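Local coordinates for SPbeta prophage-derived uncharacterized protein YorR (Bacillus subtilis, PDB 3KB2), which is of unknown function but binds a guanosine nucleotide and magnesium, and may act as a nucleotide kinase, perhaps on dTMP, at residues I4-P9 / N57-R62; S33-A38 / K72-Y77; K51-D56 / D90-K95; V64-V69 / E130-V135; K97-H102 / Y144-G149. One frame throughout, in Å; residues are numbered along the deposited sequence.

Interaction 1. Residues I4-P9 / N57-R62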
# COMPACT_ATOMS: atom_id res chain seq x y z
N ILE A 4 19.75 10.88 -14.68
CA ILE A 4 19.72 9.52 -14.14
C ILE A 4 18.36 9.17 -13.58
O ILE A 4 17.87 9.82 -12.66
CB ILE A 4 20.78 9.35 -13.04
CG1 ILE A 4 22.15 9.80 -13.57
CG2 ILE A 4 20.83 7.91 -12.58
CD1 ILE A 4 23.24 9.83 -12.53
N ILE A 5 17.76 8.13 -14.13
CA ILE A 5 16.44 7.69 -13.69
C ILE A 5 16.53 6.34 -12.98
O ILE A 5 17.02 5.35 -13.53
CB ILE A 5 15.50 7.58 -14.92
CG1 ILE A 5 15.36 8.97 -15.57
CG2 ILE A 5 14.13 7.09 -14.50
CD1 ILE A 5 14.94 8.91 -17.01
N LEU A 6 16.04 6.30 -11.74
CA LEU A 6 16.06 5.08 -10.93
C LEU A 6 14.68 4.47 -10.82
O LEU A 6 13.76 5.07 -10.28
CB LEU A 6 16.60 5.41 -9.54
CG LEU A 6 17.99 6.07 -9.61
CD1 LEU A 6 18.45 6.46 -8.22
CD2 LEU A 6 18.98 5.09 -10.25
N GLU A 7 14.54 3.26 -11.34
CA GLU A 7 13.26 2.57 -11.31
C GLU A 7 13.39 1.19 -10.71
O GLU A 7 14.49 0.64 -10.63
CB GLU A 7 12.69 2.46 -12.73
CG GLU A 7 12.32 3.80 -13.37
CD GLU A 7 11.01 4.34 -12.85
OE1 GLU A 7 10.77 4.25 -11.62
OE2 GLU A 7 10.21 4.87 -13.66
N GLY A 8 12.26 0.64 -10.29
CA GLY A 8 12.28 -0.68 -9.69
C GLY A 8 11.38 -0.73 -8.47
O GLY A 8 10.99 0.31 -7.93
N PRO A 9 11.03 -1.95 -8.03
CA PRO A 9 10.18 -2.16 -6.86
C PRO A 9 10.83 -1.65 -5.58
O PRO A 9 12.02 -1.32 -5.57
CB PRO A 9 10.00 -3.68 -6.84
CG PRO A 9 11.33 -4.16 -7.38
CD PRO A 9 11.50 -3.24 -8.57
N ASN A 57 21.19 16.67 -15.33
CA ASN A 57 22.16 16.61 -14.24
C ASN A 57 21.44 16.48 -12.91
O ASN A 57 21.75 17.16 -11.93
CB ASN A 57 23.05 17.85 -14.24
CG ASN A 57 23.90 17.95 -15.50
OD1 ASN A 57 24.50 16.96 -15.93
ND2 ASN A 57 23.95 19.14 -16.10
N VAL A 58 20.45 15.60 -12.88
CA VAL A 58 19.70 15.34 -11.66
C VAL A 58 19.41 13.87 -11.63
O VAL A 58 19.58 13.18 -12.62
CB VAL A 58 18.37 16.13 -11.61
CG1 VAL A 58 18.61 17.58 -12.02
CG2 VAL A 58 17.34 15.47 -12.50
N ILE A 59 18.99 13.39 -10.47
CA ILE A 59 18.66 11.99 -10.27
C ILE A 59 17.18 11.91 -9.96
O ILE A 59 16.71 12.55 -9.02
CB ILE A 59 19.45 11.42 -9.09
CG1 ILE A 59 20.96 11.53 -9.37
CG2 ILE A 59 19.03 9.99 -8.82
CD1 ILE A 59 21.83 11.41 -8.13
N ILE A 60 16.44 11.15 -10.75
CA ILE A 60 15.01 11.00 -10.55
C ILE A 60 14.72 9.64 -9.90
O ILE A 60 14.87 8.59 -10.53
CB ILE A 60 14.24 11.11 -11.90
CG1 ILE A 60 14.48 12.51 -12.51
CG2 ILE A 60 12.76 10.82 -11.70
CD1 ILE A 60 13.76 12.78 -13.81
N ASP A 61 14.32 9.67 -8.63
CA ASP A 61 14.00 8.48 -7.86
C ASP A 61 12.55 8.10 -8.19
O ASP A 61 11.62 8.65 -7.62
CB ASP A 61 14.16 8.80 -6.36
CG ASP A 61 14.08 7.57 -5.46
OD1 ASP A 61 14.40 7.71 -4.27
OD2 ASP A 61 13.71 6.47 -5.93
N ARG A 62 12.39 7.16 -9.13
CA ARG A 62 11.09 6.70 -9.61
C ARG A 62 10.53 7.70 -10.61
O ARG A 62 10.46 8.90 -10.33
CB ARG A 62 10.12 6.50 -8.45
CG ARG A 62 10.59 5.45 -7.47
CD ARG A 62 9.42 4.64 -6.95
NE ARG A 62 8.49 5.49 -6.22
CZ ARG A 62 7.43 5.03 -5.58
NH1 ARG A 62 7.16 3.73 -5.58
NH2 ARG A 62 6.63 5.88 -4.93
O HOH W 1 8.52 1.41 -6.31
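Strands 4-7 and 58-61 run in the same direction, their axes 4.7 Å apart and 16° off parallel, with I4 beside I59, I5 beside I60 and L6 beside D61. The bonds alternate as in a regular parallel pair: I60 N gives to I4 O (2.7 Å), then L6 N to I60 O (2.8 Å), both met nearly along the C=O axis. The last, R62 N to L6 O at 2.8 Å, is bent to 138° at the hydrogen where the chain leaves the strand. On the face carrying I4, L6, I59 and D61, L6 crosses I59 obliquely and sets CD1 3.6 Å from I59 CG2. E7 bends at chi2 (-78°), so OE1 comes back to 3.2 Å from R62 CA; S66 OG and F63 N hold that oxygen by hydrogen bonds. Past the strand ends a water bridges G8 O and R62 NH1, lying in the guanidinium plane 2.8 Å from NH1. D61 OD1 is hydrogen-bonded to S15 OG, and the D61 side chain lies about 4 Å from the magnesium, consistent with the Walker B acid of a P-loop fold. Strand 3-7 sits mid-sheet: its other edge bonds to strand 96-102, strand 58-61 has strand 29-31 on its other side, and helix 14-25 packs over L6 and I59.

Interaction 2. Residues S33-A38 / K72-Y77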
# COMPACT_ATOMS: atom_id res chain seq x y z
N SER A 33 7.55 9.81 -9.41
CA SER A 33 6.19 9.34 -9.22
C SER A 33 5.62 9.70 -7.85
O SER A 33 6.08 9.22 -6.82
CB SER A 33 6.11 7.82 -9.44
OG SER A 33 6.13 7.51 -10.83
N SER A 34 4.61 10.56 -7.88
CA SER A 34 3.94 11.02 -6.67
C SER A 34 2.53 10.44 -6.64
O SER A 34 1.76 10.56 -7.60
CB SER A 34 3.90 12.55 -6.68
OG SER A 34 3.05 13.05 -5.67
N PHE A 35 2.17 9.81 -5.52
CA PHE A 35 0.85 9.23 -5.40
C PHE A 35 -0.20 10.32 -5.49
O PHE A 35 -1.22 10.15 -6.14
CB PHE A 35 0.71 8.50 -4.06
CG PHE A 35 -0.49 7.61 -3.96
CD1 PHE A 35 -0.44 6.28 -4.39
CD2 PHE A 35 -1.68 8.08 -3.41
CE1 PHE A 35 -1.55 5.44 -4.27
CE2 PHE A 35 -2.80 7.24 -3.28
CZ PHE A 35 -2.73 5.92 -3.71
N GLU A 36 0.06 11.46 -4.85
CA GLU A 36 -0.89 12.58 -4.86
C GLU A 36 -1.10 13.13 -6.27
O GLU A 36 -2.21 13.45 -6.66
CB GLU A 36 -0.40 13.71 -3.94
CG GLU A 36 -0.12 13.30 -2.50
CD GLU A 36 1.33 12.85 -2.28
OE1 GLU A 36 1.74 11.80 -2.85
OE2 GLU A 36 2.06 13.54 -1.54
N LEU A 37 -0.01 13.24 -7.02
CA LEU A 37 -0.08 13.75 -8.38
C LEU A 37 -0.81 12.78 -9.29
O LEU A 37 -1.53 13.18 -10.21
CB LEU A 37 1.32 13.98 -8.93
CG LEU A 37 1.40 14.36 -10.40
CD1 LEU A 37 0.89 15.78 -10.59
CD2 LEU A 37 2.84 14.24 -10.89
N ALA A 38 -0.62 11.49 -9.03
CA ALA A 38 -1.26 10.47 -9.85
C ALA A 38 -2.77 10.54 -9.79
O ALA A 38 -3.45 10.26 -10.77
CB ALA A 38 -0.78 9.10 -9.43
N LYS A 72 -1.78 0.25 -12.68
CA LYS A 72 -2.51 -0.99 -12.85
C LYS A 72 -2.88 -1.59 -11.49
O LYS A 72 -3.49 -2.66 -11.42
CB LYS A 72 -1.67 -1.99 -13.65
CG LYS A 72 -1.20 -1.49 -15.00
CD LYS A 72 -2.37 -1.20 -15.93
CE LYS A 72 -1.88 -0.67 -17.27
NZ LYS A 72 -3.00 -0.20 -18.12
N LYS A 73 -2.50 -0.91 -10.41
CA LYS A 73 -2.80 -1.42 -9.06
C LYS A 73 -3.74 -0.56 -8.22
O LYS A 73 -4.45 -1.08 -7.36
CB LYS A 73 -1.50 -1.63 -8.28
CG LYS A 73 -1.05 -3.08 -8.17
CD LYS A 73 -0.79 -3.70 -9.53
CE LYS A 73 -0.42 -5.19 -9.41
NZ LYS A 73 -1.48 -6.01 -8.76
N PHE A 74 -3.73 0.74 -8.46
CA PHE A 74 -4.57 1.65 -7.69
C PHE A 74 -5.66 2.29 -8.52
O PHE A 74 -5.48 2.55 -9.71
CB PHE A 74 -3.72 2.76 -7.06
CG PHE A 74 -2.70 2.27 -6.08
CD1 PHE A 74 -3.08 1.53 -4.98
CD2 PHE A 74 -1.35 2.54 -6.27
CE1 PHE A 74 -2.15 1.05 -4.07
CE2 PHE A 74 -0.40 2.07 -5.37
CZ PHE A 74 -0.80 1.32 -4.27
N LYS A 75 -6.80 2.55 -7.89
CA LYS A 75 -7.90 3.19 -8.59
C LYS A 75 -7.70 4.70 -8.53
O LYS A 75 -6.95 5.21 -7.69
CB LYS A 75 -9.25 2.81 -7.96
CG LYS A 75 -9.65 1.35 -8.14
CD LYS A 75 -11.11 1.12 -7.72
CE LYS A 75 -11.57 -0.31 -8.03
NZ LYS A 75 -12.98 -0.60 -7.61
N ASP A 76 -8.37 5.41 -9.44
CA ASP A 76 -8.26 6.86 -9.53
C ASP A 76 -6.78 7.25 -9.52
O ASP A 76 -6.37 8.20 -8.85
CB ASP A 76 -8.99 7.54 -8.36
CG ASP A 76 -10.48 7.20 -8.32
OD1 ASP A 76 -11.16 7.28 -9.37
OD2 ASP A 76 -10.99 6.88 -7.22
N TYR A 77 -5.99 6.49 -10.27
CA TYR A 77 -4.55 6.70 -10.37
C TYR A 77 -4.18 6.84 -11.84
O TYR A 77 -4.03 5.85 -12.54
CB TYR A 77 -3.82 5.51 -9.75
CG TYR A 77 -2.33 5.68 -9.61
CD1 TYR A 77 -1.50 5.71 -10.74
CD2 TYR A 77 -1.73 5.80 -8.36
CE1 TYR A 77 -0.12 5.85 -10.61
CE2 TYR A 77 -0.36 5.94 -8.22
CZ TYR A 77 0.44 5.96 -9.35
OH TYR A 77 1.80 6.10 -9.22
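F35, F74 and Y77 form an aromatic cluster between the short helix 35-38 and the loop after helix 64-70. F35 drives its edge into one face of F74 in a T-shaped pair, CE1 lying 3.5 Å from F74 CD2 and toward the rim of that ring, with the planes at 77°. Y77 in turn points its edge toward F35, offset, the ring centroids 5.8 Å apart. One face of Y77 is taken by A38, whose CB stands 3.3 Å from the ring centroid and almost on its normal, a close CH-pi contact. F35 swings out to reach both rings because its CG is anti to the backbone N (chi1 -167°), as is that of Y77 (-172°). Farther out, Y77 leans on N67 and Y70 of helix 64-70. The cluster borders the dimer interface: F35 packs on K73 of the second subunit, and K75 NZ bonds to A71 O of that subunit. S34 is the N-cap of helix 35-38, its OG accepting weakly from L37 N, while A38 N donates to S34 O at 2.9 Å.

Interaction 3. Residues K51-D56 / D90-K95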
# COMPACT_ATOMS: atom_id res chain seq x y z
N LYS A 51 7.94 18.42 -17.34
CA LYS A 51 8.84 19.39 -16.72
C LYS A 51 10.10 18.69 -16.26
O LYS A 51 11.20 19.21 -16.41
CB LYS A 51 8.19 20.07 -15.52
CG LYS A 51 7.15 21.11 -15.87
CD LYS A 51 6.38 21.53 -14.64
CE LYS A 51 5.10 22.23 -15.04
NZ LYS A 51 4.20 22.50 -13.87
N LEU A 52 9.94 17.51 -15.67
CA LEU A 52 11.11 16.79 -15.23
C LEU A 52 11.95 16.47 -16.45
O LEU A 52 13.17 16.53 -16.39
CB LEU A 52 10.72 15.50 -14.51
CG LEU A 52 9.94 15.75 -13.23
CD1 LEU A 52 9.56 14.42 -12.59
CD2 LEU A 52 10.80 16.59 -12.27
N ALA A 53 11.29 16.15 -17.55
CA ALA A 53 11.99 15.82 -18.78
C ALA A 53 12.87 16.95 -19.29
O ALA A 53 13.74 16.75 -20.14
CB ALA A 53 11.01 15.40 -19.85
N ASP A 54 12.63 18.16 -18.79
CA ASP A 54 13.45 19.30 -19.21
C ASP A 54 14.72 19.37 -18.38
O ASP A 54 15.74 19.89 -18.83
CB ASP A 54 12.67 20.60 -19.07
CG ASP A 54 11.63 20.76 -20.16
OD1 ASP A 54 12.00 20.63 -21.35
OD2 ASP A 54 10.46 21.03 -19.83
N GLU A 55 14.66 18.83 -17.16
CA GLU A 55 15.80 18.83 -16.26
C GLU A 55 16.95 18.00 -16.79
O GLU A 55 16.79 17.15 -17.67
CB GLU A 55 15.39 18.29 -14.88
CG GLU A 55 14.86 19.33 -13.87
CD GLU A 55 15.90 20.38 -13.48
OE1 GLU A 55 15.83 20.92 -12.35
OE2 GLU A 55 16.79 20.68 -14.31
N ASP A 56 18.14 18.27 -16.25
CA ASP A 56 19.34 17.54 -16.62
C ASP A 56 20.31 17.65 -15.44
O ASP A 56 20.24 18.59 -14.66
CB ASP A 56 19.96 18.12 -17.90
CG ASP A 56 21.06 17.22 -18.46
OD1 ASP A 56 21.01 15.99 -18.25
OD2 ASP A 56 21.97 17.74 -19.14
N ASP A 90 11.57 10.21 -26.15
CA ASP A 90 12.27 10.88 -27.23
C ASP A 90 12.90 12.18 -26.72
O ASP A 90 14.00 12.57 -27.12
CB ASP A 90 11.30 11.19 -28.38
CG ASP A 90 11.95 12.01 -29.48
OD1 ASP A 90 12.81 11.47 -30.21
OD2 ASP A 90 11.60 13.20 -29.62
N LYS A 91 12.20 12.84 -25.82
CA LYS A 91 12.68 14.09 -25.27
C LYS A 91 13.96 14.00 -24.40
O LYS A 91 14.71 14.98 -24.30
CB LYS A 91 11.54 14.75 -24.49
CG LYS A 91 11.89 16.09 -23.89
CD LYS A 91 10.66 16.77 -23.34
CE LYS A 91 11.05 18.08 -22.71
NZ LYS A 91 9.90 18.96 -22.41
N ILE A 92 14.23 12.84 -23.80
CA ILE A 92 15.40 12.69 -22.94
C ILE A 92 16.32 11.54 -23.33
O ILE A 92 17.22 11.19 -22.58
CB ILE A 92 14.97 12.45 -21.48
CG1 ILE A 92 14.40 11.03 -21.35
CG2 ILE A 92 13.91 13.48 -21.08
CD1 ILE A 92 13.93 10.66 -19.96
N LYS A 93 16.09 10.96 -24.50
CA LYS A 93 16.89 9.84 -24.97
C LYS A 93 18.38 10.17 -25.10
O LYS A 93 19.22 9.29 -24.94
CB LYS A 93 16.35 9.35 -26.33
CG LYS A 93 16.52 10.34 -27.48
CD LYS A 93 15.59 10.02 -28.66
CE LYS A 93 15.88 10.91 -29.86
NZ LYS A 93 16.00 12.35 -29.47
N ALA A 94 18.70 11.43 -25.38
CA ALA A 94 20.09 11.83 -25.56
C ALA A 94 20.79 12.28 -24.29
O ALA A 94 21.91 12.80 -24.34
CB ALA A 94 20.17 12.94 -26.59
N LYS A 95 20.17 12.08 -23.15
CA LYS A 95 20.78 12.52 -21.92
C LYS A 95 20.37 11.63 -20.78
O LYS A 95 20.87 11.77 -19.66
CB LYS A 95 20.30 13.93 -21.61
CG LYS A 95 18.79 14.03 -21.53
CD LYS A 95 18.35 15.33 -20.89
CE LYS A 95 16.85 15.56 -21.07
NZ LYS A 95 16.41 16.80 -20.35
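K95 leaves its backbone with CG in the crowded position between N and the carbonyl carbon (chi1 57°) and then runs straight out, which carries NZ across to the turn at 53-55. There NZ gives hydrogen bonds to A53 O and to E55 O, both at 2.7 Å and both from above the carbonyl plane. K91 takes the other course: CG anti to the backbone N (chi1 -178°), chain extended, NZ ending 2.9 Å from D54 OD1 in a salt bridge whose hydrogen bond is weak. The contact joins two helix-to-strand connections of the parallel sheet, the one from helix 42-52 into strand 58-61 and the one from helix 82-92 into strand 96-102. The first makes a type I turn from L52 to E55, closed by E55 N to L52 O at 2.8 Å, and the carbonyls of A53 and E55 both face the same ammonium. Under the lysines, A53 CB packs on I92 CG2 (3.7 Å) and on K91 CD; I92 also touches L3 and I5 of strand 3-7. D56 OD1 lies beside the K95 chain, 3.8 Å from its CD.

Interaction 4. Residues V64-V69 / E130-V135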
# COMPACT_ATOMS: atom_id res chain seq x y z
N VAL A 64 8.48 7.74 -14.97
CA VAL A 64 7.41 7.29 -15.86
C VAL A 64 7.14 5.79 -15.84
O VAL A 64 6.00 5.37 -16.03
CB VAL A 64 7.65 7.72 -17.34
CG1 VAL A 64 7.63 9.25 -17.47
CG2 VAL A 64 9.00 7.17 -17.85
N TYR A 65 8.16 4.97 -15.64
CA TYR A 65 7.93 3.54 -15.64
C TYR A 65 7.19 3.07 -14.40
O TYR A 65 6.27 2.26 -14.51
CB TYR A 65 9.25 2.80 -15.85
CG TYR A 65 9.87 3.21 -17.17
CD1 TYR A 65 9.21 2.95 -18.38
CD2 TYR A 65 11.06 3.93 -17.20
CE1 TYR A 65 9.72 3.42 -19.59
CE2 TYR A 65 11.58 4.40 -18.40
CZ TYR A 65 10.91 4.15 -19.58
OH TYR A 65 11.44 4.64 -20.76
N SER A 66 7.55 3.59 -13.23
CA SER A 66 6.83 3.21 -12.02
C SER A 66 5.37 3.64 -12.18
O SER A 66 4.47 3.00 -11.65
CB SER A 66 7.41 3.89 -10.79
OG SER A 66 8.76 3.53 -10.60
N ASN A 67 5.12 4.74 -12.90
CA ASN A 67 3.76 5.19 -13.10
C ASN A 67 2.95 4.12 -13.81
O ASN A 67 1.83 3.81 -13.41
CB ASN A 67 3.70 6.48 -13.90
CG ASN A 67 2.28 6.87 -14.24
OD1 ASN A 67 1.51 7.28 -13.38
ND2 ASN A 67 1.92 6.74 -15.51
N LEU A 68 3.52 3.55 -14.86
CA LEU A 68 2.88 2.49 -15.62
C LEU A 68 2.54 1.26 -14.78
O LEU A 68 1.53 0.59 -15.01
CB LEU A 68 3.77 2.08 -16.79
CG LEU A 68 3.55 2.84 -18.10
CD1 LEU A 68 3.39 4.33 -17.84
CD2 LEU A 68 4.73 2.57 -19.03
N VAL A 69 3.39 0.97 -13.79
CA VAL A 69 3.21 -0.17 -12.89
C VAL A 69 2.07 0.06 -11.90
O VAL A 69 1.09 -0.70 -11.87
CB VAL A 69 4.53 -0.45 -12.08
CG1 VAL A 69 4.29 -1.46 -10.96
CG2 VAL A 69 5.61 -0.96 -13.03
N GLU A 130 6.68 -8.55 -11.46
CA GLU A 130 6.49 -8.97 -12.85
C GLU A 130 6.15 -7.80 -13.74
O GLU A 130 6.63 -7.73 -14.87
CB GLU A 130 5.38 -10.01 -12.95
CG GLU A 130 5.86 -11.41 -13.30
CD GLU A 130 6.72 -11.44 -14.56
OE1 GLU A 130 6.30 -10.88 -15.60
OE2 GLU A 130 7.82 -12.04 -14.51
N LEU A 131 5.31 -6.89 -13.25
CA LEU A 131 4.91 -5.71 -14.02
C LEU A 131 6.15 -4.89 -14.35
O LEU A 131 6.31 -4.43 -15.48
CB LEU A 131 3.93 -4.86 -13.21
CG LEU A 131 2.43 -5.15 -13.41
CD1 LEU A 131 1.58 -4.45 -12.36
CD2 LEU A 131 2.05 -4.67 -14.80
N TYR A 132 7.03 -4.71 -13.37
CA TYR A 132 8.26 -3.96 -13.56
C TYR A 132 9.11 -4.60 -14.65
O TYR A 132 9.59 -3.93 -15.55
CB TYR A 132 9.06 -3.86 -12.26
CG TYR A 132 8.80 -2.59 -11.46
CD1 TYR A 132 8.07 -2.62 -10.27
CD2 TYR A 132 9.27 -1.37 -11.91
CE1 TYR A 132 7.80 -1.43 -9.55
CE2 TYR A 132 9.02 -0.19 -11.21
CZ TYR A 132 8.29 -0.22 -10.04
OH TYR A 132 8.05 0.96 -9.38
N ARG A 133 9.30 -5.91 -14.58
CA ARG A 133 10.10 -6.56 -15.61
C ARG A 133 9.52 -6.29 -16.98
O ARG A 133 10.24 -5.89 -17.89
CB ARG A 133 10.20 -8.06 -15.37
CG ARG A 133 11.06 -8.41 -14.18
CD ARG A 133 11.80 -9.70 -14.40
NE ARG A 133 10.89 -10.83 -14.56
CZ ARG A 133 11.30 -12.09 -14.69
NH1 ARG A 133 12.60 -12.38 -14.70
NH2 ARG A 133 10.41 -13.07 -14.82
N GLU A 134 8.22 -6.48 -17.11
CA GLU A 134 7.52 -6.28 -18.37
C GLU A 134 7.59 -4.84 -18.87
O GLU A 134 7.85 -4.59 -20.05
CB GLU A 134 6.07 -6.73 -18.24
CG GLU A 134 5.37 -7.02 -19.57
CD GLU A 134 3.96 -7.56 -19.37
OE1 GLU A 134 3.38 -8.08 -20.35
OE2 GLU A 134 3.42 -7.45 -18.25
N VAL A 135 7.34 -3.89 -17.98
CA VAL A 135 7.38 -2.48 -18.38
C VAL A 135 8.81 -2.06 -18.72
O VAL A 135 9.02 -1.25 -19.63
CB VAL A 135 6.83 -1.55 -17.27
CG1 VAL A 135 7.64 -1.69 -16.00
CG2 VAL A 135 6.85 -0.10 -17.74
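Aliphatic packing carries most of this crossing of helices 64-70 and 122-137, whose segment axes pass 9.4 Å apart at 130°. V69 and V135 cross at about a right angle, with V69 CG2 3.7 Å from V135 CG1. The other methyl of V135, CG2, is anti to the backbone N and reaches L68 CD2 at 3.6 Å; it also meets the edge of the Y65 ring. L131 lies against V69, CB facing CG1. The aromatic term is a CH-pi contact: V69 CG2 sits 3.8 Å from the centroid of the Y132 ring, over its centre, while V69 CG1 lies by CE1. On the polar side, Y132 OH and S66 OG lie 2.9 Å apart at the tip of the ring, with OG in the ring plane. Y65 OH bonds to E89. A methyl over the face of Y132 and a hydroxyl close at its tip are consistent with a ring restrained in its tilt, the S66 hydroxyl being already bonded to E7 OE1 at the end of strand 3-7.

Interaction 5. Residues K97-H102 / Y144-G149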
# COMPACT_ATOMS: atom_id res chain seq x y z
N LYS A 97 19.81 8.12 -18.58
CA LYS A 97 20.42 6.86 -18.20
C LYS A 97 19.33 6.23 -17.34
O LYS A 97 19.07 6.68 -16.22
CB LYS A 97 21.68 7.09 -17.37
CG LYS A 97 22.99 6.84 -18.11
CD LYS A 97 23.11 7.72 -19.36
CE LYS A 97 24.51 7.63 -19.97
NZ LYS A 97 24.88 6.25 -20.38
N VAL A 98 18.67 5.21 -17.89
CA VAL A 98 17.59 4.53 -17.19
C VAL A 98 18.08 3.34 -16.39
O VAL A 98 18.54 2.35 -16.96
CB VAL A 98 16.50 4.05 -18.16
CG1 VAL A 98 15.35 3.44 -17.38
CG2 VAL A 98 16.01 5.21 -18.99
N VAL A 99 17.96 3.42 -15.08
CA VAL A 99 18.41 2.33 -14.22
C VAL A 99 17.25 1.54 -13.65
O VAL A 99 16.27 2.11 -13.16
CB VAL A 99 19.26 2.87 -13.07
CG1 VAL A 99 19.76 1.72 -12.21
CG2 VAL A 99 20.40 3.66 -13.62
N TYR A 100 17.35 0.22 -13.73
CA TYR A 100 16.31 -0.67 -13.22
C TYR A 100 16.94 -1.51 -12.10
O TYR A 100 17.78 -2.37 -12.36
CB TYR A 100 15.78 -1.58 -14.35
CG TYR A 100 14.86 -2.71 -13.92
CD1 TYR A 100 13.94 -2.54 -12.87
CD2 TYR A 100 14.89 -3.95 -14.56
CE1 TYR A 100 13.09 -3.58 -12.47
CE2 TYR A 100 14.03 -4.99 -14.17
CZ TYR A 100 13.14 -4.80 -13.12
OH TYR A 100 12.30 -5.82 -12.72
N LEU A 101 16.55 -1.24 -10.87
CA LEU A 101 17.08 -1.99 -9.76
C LEU A 101 16.04 -2.99 -9.31
O LEU A 101 14.90 -2.63 -9.02
CB LEU A 101 17.45 -1.05 -8.61
CG LEU A 101 18.48 0.03 -8.93
CD1 LEU A 101 18.85 0.77 -7.64
CD2 LEU A 101 19.72 -0.59 -9.54
N HIS A 102 16.43 -4.27 -9.25
CA HIS A 102 15.49 -5.31 -8.84
C HIS A 102 16.10 -6.32 -7.87
O HIS A 102 17.18 -6.10 -7.32
CB HIS A 102 14.97 -6.05 -10.08
CG HIS A 102 16.05 -6.68 -10.89
ND1 HIS A 102 16.86 -5.96 -11.74
CD2 HIS A 102 16.49 -7.96 -10.95
CE1 HIS A 102 17.76 -6.76 -12.28
NE2 HIS A 102 17.56 -7.98 -11.82
N TYR A 144 19.65 -0.13 -17.86
CA TYR A 144 20.68 -0.91 -17.19
C TYR A 144 20.07 -1.47 -15.92
O TYR A 144 19.47 -0.73 -15.14
CB TYR A 144 21.90 -0.06 -16.83
CG TYR A 144 22.41 0.83 -17.93
CD1 TYR A 144 21.85 2.08 -18.15
CD2 TYR A 144 23.47 0.42 -18.74
CE1 TYR A 144 22.33 2.92 -19.14
CE2 TYR A 144 23.96 1.25 -19.74
CZ TYR A 144 23.39 2.50 -19.93
OH TYR A 144 23.86 3.36 -20.91
N SER A 145 20.23 -2.77 -15.71
CA SER A 145 19.67 -3.44 -14.56
C SER A 145 20.73 -3.99 -13.61
O SER A 145 21.81 -4.38 -14.03
CB SER A 145 18.77 -4.58 -15.01
OG SER A 145 19.53 -5.63 -15.58
N TRP A 146 20.38 -4.02 -12.33
CA TRP A 146 21.24 -4.51 -11.28
C TRP A 146 20.41 -5.31 -10.28
O TRP A 146 19.38 -4.83 -9.79
CB TRP A 146 21.92 -3.34 -10.56
CG TRP A 146 23.18 -2.86 -11.22
CD1 TRP A 146 24.43 -3.38 -11.05
CD2 TRP A 146 23.31 -1.79 -12.17
NE1 TRP A 146 25.34 -2.69 -11.84
CE2 TRP A 146 24.67 -1.72 -12.53
CE3 TRP A 146 22.41 -0.89 -12.74
CZ2 TRP A 146 25.15 -0.78 -13.45
CZ3 TRP A 146 22.89 0.05 -13.66
CH2 TRP A 146 24.25 0.10 -14.00
N ASP A 147 20.85 -6.53 -10.00
CA ASP A 147 20.18 -7.41 -9.04
C ASP A 147 20.71 -7.01 -7.67
O ASP A 147 21.81 -7.39 -7.30
CB ASP A 147 20.53 -8.87 -9.35
CG ASP A 147 19.86 -9.86 -8.40
OD1 ASP A 147 20.15 -11.07 -8.54
OD2 ASP A 147 19.06 -9.45 -7.54
N THR A 148 19.92 -6.23 -6.93
CA THR A 148 20.31 -5.75 -5.61
C THR A 148 20.49 -6.88 -4.60
O THR A 148 20.89 -6.66 -3.46
CB THR A 148 19.27 -4.73 -5.08
OG1 THR A 148 18.04 -5.39 -4.82
CG2 THR A 148 19.03 -3.64 -6.11
N GLY A 149 20.19 -8.10 -5.03
CA GLY A 149 20.34 -9.24 -4.17
C GLY A 149 21.79 -9.69 -4.13
O GLY A 149 22.19 -10.42 -3.23
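Strands 96-102 and 143-147 form one edge of the parallel sheet in order 2-3-1-4-5, and 143-147 is the outermost strand on this side within the chain. Y100 pairs through both its N and its O: N gives to Y144 O at 2.7 Å, and O takes W146 N at 3.1 Å. Further along, H102 N gives to W146 O. The carbonyl of H102 is then gripped twice by T148, by the backbone N at 2.8 Å and by OG1 at 2.7 Å, the hydroxyl coming from above the carbonyl plane. On one face V99 CG1 and L101 CD2 press on W146, the latter 3.7 Å from W146 CB, while W146 NE1 bonds to D159 of helix 153-166. On the other, H102 (chi1 59°) lays its ring over D147 CA, with S145 CB at its edge. K97 NZ makes a weak bond to Y144 OH. D147 OD2 accepts from G149 N, an Asx turn where the strand ends. The L101 side chain lies about 6 Å from the bound nucleotide; a nucleotide at the C-terminal ends of the strands of a parallel sheet is characteristic of P-loop kinase folds.

How the interactions relate
Interactions 1 and 5 belong to the same parallel sheet: strand 3-7 bonds to V99 and L101 of strand 96-102, so the two pairs make four adjacent strands, held by backbone bonds, with interaction 1 the more buried. Interaction 4 lies against this sheet, E7 reaching S66 and Y100 meeting Y132 and R133, and it replaces backbone pairing by methyl and ring packing. Interaction 3 sits at the opposite end of the strands from the nucleotide, partly buried, and relies on lysines reaching a turn's carbonyls and an aspartate, though I92 packs on I5. Interaction 2 is a surface contact of rings at the dimer interface, tied to interaction 1 by S33 N and R62 O.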